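Local coordinates for protein her-1 (Caenorhabditis elegans, PDB 1SZH) that dictates male development as a secreted protein that inhibits TRA-2A function and probably acts directly in sex-determination signalling, at residues Ile11-Arg23 with Cys27-Tyr41. The protein carries 2 engineered substitutions. Residues are numbered along the deposited sequence; the frame is centred on the assembly and turned at random.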
loop_
_atom_site.group_PDB
_atom_site.type_symbol
_atom_site.label_atom_id
_atom_site.label_comp_id
_atom_site.label_asym_id
_atom_site.label_seq_id
_atom_site.Cartn_x
_atom_site.Cartn_y
_atom_site.Cartn_z
ATOM N N ILE A 11 13.295 12.321 2.166
ATOM C CA ILE A 11 12.886 11.831 0.847
ATOM C C ILE A 11 14.069 11.744 -0.111
ATOM O O ILE A 11 14.201 10.778 -0.868
ATOM C CB ILE A 11 11.772 12.717 0.235
ATOM C CG1 ILE A 11 10.453 12.470 0.992
ATOM C CG2 ILE A 11 11.611 12.412 -1.240
ATOM C CD1 ILE A 11 9.322 13.424 0.589
ATOM N N LYS A 12 14.944 12.740 -0.087
ATOM C CA LYS A 12 16.103 12.696 -0.968
ATOM C C LYS A 12 17.022 11.541 -0.575
ATOM O O LYS A 12 17.577 10.869 -1.438
ATOM C CB LYS A 12 16.870 14.031 -0.920
ATOM C CG LYS A 12 16.111 15.177 -1.573
ATOM C CD LYS A 12 16.953 16.449 -1.672
ATOM C CE LYS A 12 18.114 16.240 -2.628
ATOM N NZ LYS A 12 18.841 17.498 -2.972
ATOM N N ASP A 13 17.160 11.290 0.726
ATOM C CA ASP A 13 18.016 10.197 1.184
ATOM C C ASP A 13 17.441 8.849 0.748
ATOM O O ASP A 13 18.177 7.964 0.297
ATOM C CB ASP A 13 18.160 10.229 2.701
ATOM C CG ASP A 13 19.157 9.191 3.220
ATOM O OD1 ASP A 13 18.779 8.395 4.099
ATOM O OD2 ASP A 13 20.317 9.181 2.746
ATOM N N ALA A 14 16.123 8.693 0.871
ATOM C CA ALA A 14 15.486 7.430 0.464
ATOM C C ALA A 14 15.665 7.214 -1.044
ATOM O O ALA A 14 15.939 6.101 -1.483
ATOM C CB ALA A 14 13.999 7.447 0.824
ATOM N N ALA A 15 15.477 8.274 -1.832
ATOM C CA ALA A 15 15.639 8.159 -3.270
ATOM C C ALA A 15 17.072 7.739 -3.622
ATOM O O ALA A 15 17.283 6.873 -4.470
ATOM C CB ALA A 15 15.286 9.490 -3.958
ATOM N N GLU A 16 18.043 8.349 -2.952
ATOM C CA GLU A 16 19.456 8.042 -3.201
ATOM C C GLU A 16 19.819 6.597 -2.855
ATOM O O GLU A 16 20.643 5.973 -3.536
ATOM C CB GLU A 16 20.335 8.997 -2.386
ATOM C CG GLU A 16 20.208 10.460 -2.812
ATOM C CD GLU A 16 20.601 11.437 -1.710
ATOM O OE1 GLU A 16 21.284 11.015 -0.753
ATOM O OE2 GLU A 16 20.234 12.633 -1.808
ATOM N N LYS A 17 19.209 6.063 -1.809
ATOM C CA LYS A 17 19.497 4.708 -1.363
ATOM C C LYS A 17 18.729 3.629 -2.089
ATOM O O LYS A 17 19.146 2.478 -2.130
ATOM C CB LYS A 17 19.188 4.577 0.135
ATOM C CG LYS A 17 20.117 5.418 1.016
ATOM C CD LYS A 17 19.749 5.334 2.473
ATOM C CE LYS A 17 20.821 6.045 3.325
ATOM N NZ LYS A 17 20.457 6.055 4.767
ATOM N N CYS A 18 17.622 4.011 -2.708
ATOM C CA CYS A 18 16.752 3.021 -3.316
ATOM C C CYS A 18 16.512 3.042 -4.817
ATOM O O CYS A 18 16.135 2.024 -5.377
ATOM C CB CYS A 18 15.387 3.113 -2.637
ATOM S SG CYS A 18 15.444 2.962 -0.833
ATOM N N CYS A 19 16.676 4.210 -5.436
ATOM C CA CYS A 19 16.444 4.380 -6.868
ATOM C C CYS A 19 17.740 4.600 -7.650
ATOM O O CYS A 19 18.731 5.064 -7.083
ATOM C CB CYS A 19 15.502 5.568 -7.059
ATOM S SG CYS A 19 14.039 5.235 -6.043
ATOM N N THR A 20 17.726 4.259 -8.938
ATOM C CA THR A 20 18.899 4.450 -9.794
ATOM C C THR A 20 19.101 5.943 -10.008
ATOM O O THR A 20 18.184 6.745 -9.780
ATOM C CB THR A 20 18.713 3.790 -11.156
ATOM O OG1 THR A 20 17.601 4.394 -11.828
ATOM C CG2 THR A 20 18.462 2.288 -10.992
ATOM N N ARG A 21 20.287 6.336 -10.456
ATOM C CA ARG A 21 20.562 7.753 -10.674
ATOM C C ARG A 21 19.564 8.452 -11.584
ATOM O O ARG A 21 19.147 9.575 -11.308
ATOM C CB ARG A 21 21.964 7.949 -11.249
ATOM C CG ARG A 21 23.079 7.420 -10.376
ATOM C CD ARG A 21 23.251 8.254 -9.132
ATOM N NE ARG A 21 24.336 7.741 -8.279
ATOM C CZ ARG A 21 24.697 8.304 -7.132
ATOM N NH1 ARG A 21 24.070 9.394 -6.678
ATOM N NH2 ARG A 21 25.688 7.776 -6.469
ATOM N N ASN A 22 19.178 7.799 -12.668
ATOM C CA ASN A 22 18.269 8.430 -13.610
ATOM C C ASN A 22 16.826 8.493 -13.122
ATOM O O ASN A 22 16.010 9.217 -13.695
ATOM C CB ASN A 22 18.326 7.716 -14.963
ATOM C CG ASN A 22 17.724 6.323 -14.917
ATOM O OD1 ASN A 22 18.086 5.503 -14.073
ATOM N ND2 ASN A 22 16.801 6.046 -15.837
ATOM N N ARG A 23 16.513 7.742 -12.064
ATOM C CA ARG A 23 15.147 7.724 -11.547
ATOM C C ARG A 23 14.988 8.461 -10.217
ATOM O O ARG A 23 13.943 8.384 -9.581
ATOM C CB ARG A 23 14.668 6.276 -11.412
ATOM C CG ARG A 23 14.567 5.548 -12.738
ATOM C CD ARG A 23 14.068 4.145 -12.503
ATOM N NE ARG A 23 13.865 3.380 -13.733
ATOM C CZ ARG A 23 14.805 2.662 -14.340
ATOM N NH1 ARG A 23 16.037 2.605 -13.842
ATOM N NH2 ARG A 23 14.499 1.973 -15.430
ATOM N N CYS A 27 11.473 9.186 -8.210
ATOM C CA CYS A 27 11.237 8.642 -6.870
ATOM C C CYS A 27 10.877 9.737 -5.879
ATOM O O CYS A 27 9.990 9.565 -5.044
ATOM C CB CYS A 27 12.467 7.860 -6.411
ATOM S SG CYS A 27 12.439 6.236 -7.189
ATOM N N ILE A 28 11.554 10.875 -5.971
ATOM C CA ILE A 28 11.245 12.011 -5.098
ATOM C C ILE A 28 9.814 12.452 -5.370
ATOM O O ILE A 28 9.051 12.723 -4.435
ATOM C CB ILE A 28 12.242 13.156 -5.347
ATOM C CG1 ILE A 28 13.603 12.766 -4.764
ATOM C CG2 ILE A 28 11.764 14.453 -4.706
ATOM C CD1 ILE A 28 14.754 13.639 -5.236
ATOM N N GLU A 29 9.428 12.478 -6.648
ATOM C CA GLU A 29 8.063 12.896 -7.009
ATOM C C GLU A 29 6.975 11.982 -6.458
ATOM O O GLU A 29 5.993 12.457 -5.876
ATOM C CB GLU A 29 7.917 12.980 -8.526
ATOM C CG GLU A 29 8.609 14.166 -9.156
ATOM C CD GLU A 29 7.622 15.120 -9.825
ATOM O OE1 GLU A 29 7.734 16.334 -9.593
ATOM O OE2 GLU A 29 6.751 14.652 -10.597
ATOM N N ILE A 30 7.139 10.662 -6.621
ATOM C CA ILE A 30 6.099 9.789 -6.103
ATOM C C ILE A 30 6.058 9.825 -4.574
ATOM O O ILE A 30 5.002 9.647 -3.975
ATOM C CB ILE A 30 6.217 8.345 -6.663
ATOM C CG1 ILE A 30 7.462 7.619 -6.142
ATOM C CG2 ILE A 30 6.294 8.406 -8.195
ATOM C CD1 ILE A 30 7.245 6.848 -4.835
ATOM N N MET A 31 7.183 10.103 -3.927
ATOM C CA MET A 31 7.128 10.209 -2.468
ATOM C C MET A 31 6.411 11.490 -2.015
ATOM O O MET A 31 5.597 11.465 -1.090
ATOM C CB MET A 31 8.534 10.163 -1.865
ATOM C CG MET A 31 9.103 8.743 -1.869
ATOM S SD MET A 31 10.711 8.613 -1.027
ATOM C CE MET A 31 11.816 8.979 -2.399
ATOM N N LYS A 32 6.700 12.615 -2.668
ATOM C CA LYS A 32 6.072 13.866 -2.229
ATOM C C LYS A 32 4.591 13.911 -2.570
ATOM O O LYS A 32 3.829 14.541 -1.848
ATOM C CB LYS A 32 6.813 15.094 -2.808
ATOM C CG LYS A 32 6.484 15.467 -4.238
ATOM C CD LYS A 32 7.401 16.654 -4.702
ATOM C CE LYS A 32 6.849 17.327 -5.950
ATOM N NZ LYS A 32 7.787 18.369 -6.455
ATOM N N PHE A 33 4.199 13.231 -3.638
ATOM C CA PHE A 33 2.794 13.194 -4.042
ATOM C C PHE A 33 2.057 12.042 -3.383
ATOM O O PHE A 33 0.831 12.007 -3.389
ATOM C CB PHE A 33 2.657 13.068 -5.574
ATOM C CG PHE A 33 2.872 14.361 -6.307
ATOM C CD1 PHE A 33 4.008 14.559 -7.088
ATOM C CD2 PHE A 33 1.923 15.361 -6.239
ATOM C CE1 PHE A 33 4.192 15.764 -7.784
ATOM C CE2 PHE A 33 2.096 16.558 -6.931
ATOM C CZ PHE A 33 3.238 16.749 -7.708
ATOM N N GLY A 34 2.787 11.096 -2.789
ATOM C CA GLY A 34 2.118 9.987 -2.154
ATOM C C GLY A 34 1.456 9.057 -3.163
ATOM O O GLY A 34 0.286 8.725 -3.014
ATOM N N THR A 35 2.195 8.648 -4.188
ATOM C CA THR A 35 1.650 7.751 -5.212
ATOM C C THR A 35 2.523 6.503 -5.353
ATOM O O THR A 35 3.615 6.413 -4.775
ATOM C CB THR A 35 1.594 8.461 -6.588
ATOM O OG1 THR A 35 2.921 8.848 -6.992
ATOM C CG2 THR A 35 0.725 9.691 -6.496
ATOM N N PRO A 36 2.053 5.513 -6.131
ATOM C CA PRO A 36 2.837 4.294 -6.326
ATOM C C PRO A 36 4.084 4.569 -7.150
ATOM O O PRO A 36 4.180 5.567 -7.874
ATOM C CB PRO A 36 1.885 3.370 -7.085
ATOM C CG PRO A 36 0.525 3.830 -6.639
ATOM C CD PRO A 36 0.665 5.339 -6.599
ATOM N N ILE A 37 5.040 3.654 -7.063
ATOM C CA ILE A 37 6.273 3.770 -7.828
ATOM C C ILE A 37 6.055 3.314 -9.283
ATOM O O ILE A 37 5.598 2.196 -9.534
ATOM C CB ILE A 37 7.382 2.860 -7.244
ATOM C CG1 ILE A 37 7.706 3.266 -5.808
ATOM C CG2 ILE A 37 8.631 2.924 -8.140
ATOM C CD1 ILE A 37 8.420 2.176 -4.993
ATOM N N ARG A 38 6.361 4.174 -10.243
ATOM C CA ARG A 38 6.271 3.776 -11.648
ATOM C C ARG A 38 7.731 3.952 -12.075
ATOM O O ARG A 38 8.538 3.011 -12.002
ATOM C CB ARG A 38 5.289 4.692 -12.381
ATOM C CG ARG A 38 3.854 4.449 -11.878
ATOM C CD ARG A 38 2.768 5.140 -12.696
ATOM N NE ARG A 38 1.438 4.765 -12.208
ATOM C CZ ARG A 38 0.289 5.236 -12.687
ATOM N NH1 ARG A 38 0.284 6.116 -13.684
ATOM N NH2 ARG A 38 -0.864 4.828 -12.163
ATOM N N CYS A 39 8.074 5.144 -12.510
ATOM C CA CYS A 39 9.445 5.462 -12.803
ATOM C C CYS A 39 10.215 4.693 -13.865
ATOM O O CYS A 39 11.446 4.710 -13.860
ATOM C CB CYS A 39 10.206 5.435 -11.469
ATOM S SG CYS A 39 9.431 6.514 -10.238
ATOM N N GLY A 40 9.514 4.009 -14.751
ATOM C CA GLY A 40 10.221 3.314 -15.807
ATOM C C GLY A 40 10.884 2.024 -15.391
ATOM O O GLY A 40 11.802 1.546 -16.056
ATOM N N TYR A 41 10.435 1.465 -14.279
ATOM C CA TYR A 41 10.977 0.193 -13.823
ATOM C C TYR A 41 10.096 -0.821 -14.570
ATOM O O TYR A 41 9.148 -1.371 -14.005
ATOM C CB TYR A 41 10.834 0.080 -12.290
ATOM C CG TYR A 41 11.945 0.753 -11.488
ATOM C CD1 TYR A 41 11.683 1.851 -10.645
ATOM C CD2 TYR A 41 13.260 0.301 -11.574
ATOM C CE1 TYR A 41 12.705 2.473 -9.912
ATOM C CE2 TYR A 41 14.291 0.913 -10.845
ATOM C CZ TYR A 41 14.015 1.997 -10.024
ATOM O OH TYR A 41 15.057 2.615 -9.355
HETATM O O HOH W 1 16.456 0.982 -7.954
#
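Tyr41 OH is gripped from two directions: Thr20 N donates to Tyr41 OH over 3.2 Å, and a water that donates to Cys18 O lies 2.6 Å from Tyr41 OH. The Tyr41 ring carries the guanidinium of Arg23 flat on one face, the planes 16° apart, in a cation-pi stack, while Arg23 CD makes a CH-pi contact 3.5 Å from the ring centroid. Extended from CG to NE and then turned at chi4 (88°), the arginine chain lays the guanidinium on the ring and points Arg23 NH2 at Gly40 O, 2.8 Å away, which lies near the guanidinium plane although the donor stands above the carbonyl plane; NE adds a weak bond to Cys39 O. Thr20 OG1 accepts from NH1; with the bond from NH2 to Gly40 O and the weak one from NE, this probably limits rotation of the group. A leucine in place of Tyr41 would probably leave the guanidinium without its aromatic platform and the Thr20 amide without its hydroxyl acceptor. Farther along, the disulfide Cys19-Cys27 ties the end of one helix to the other, and Met31, bent at chi3, tucks CE against Ile11 CG2 at 3.6 Å and Ala15 CB, beside which Ile28 CG1 packs. The axes of 11-18 and 27-33 run at 137° to each other, a roughly antiparallel pairing of helices 8-18 and 24-33, joined to helix 47-59 through the Cys18-Cys54 disulfide and the packing of Tyr41 on Leu47.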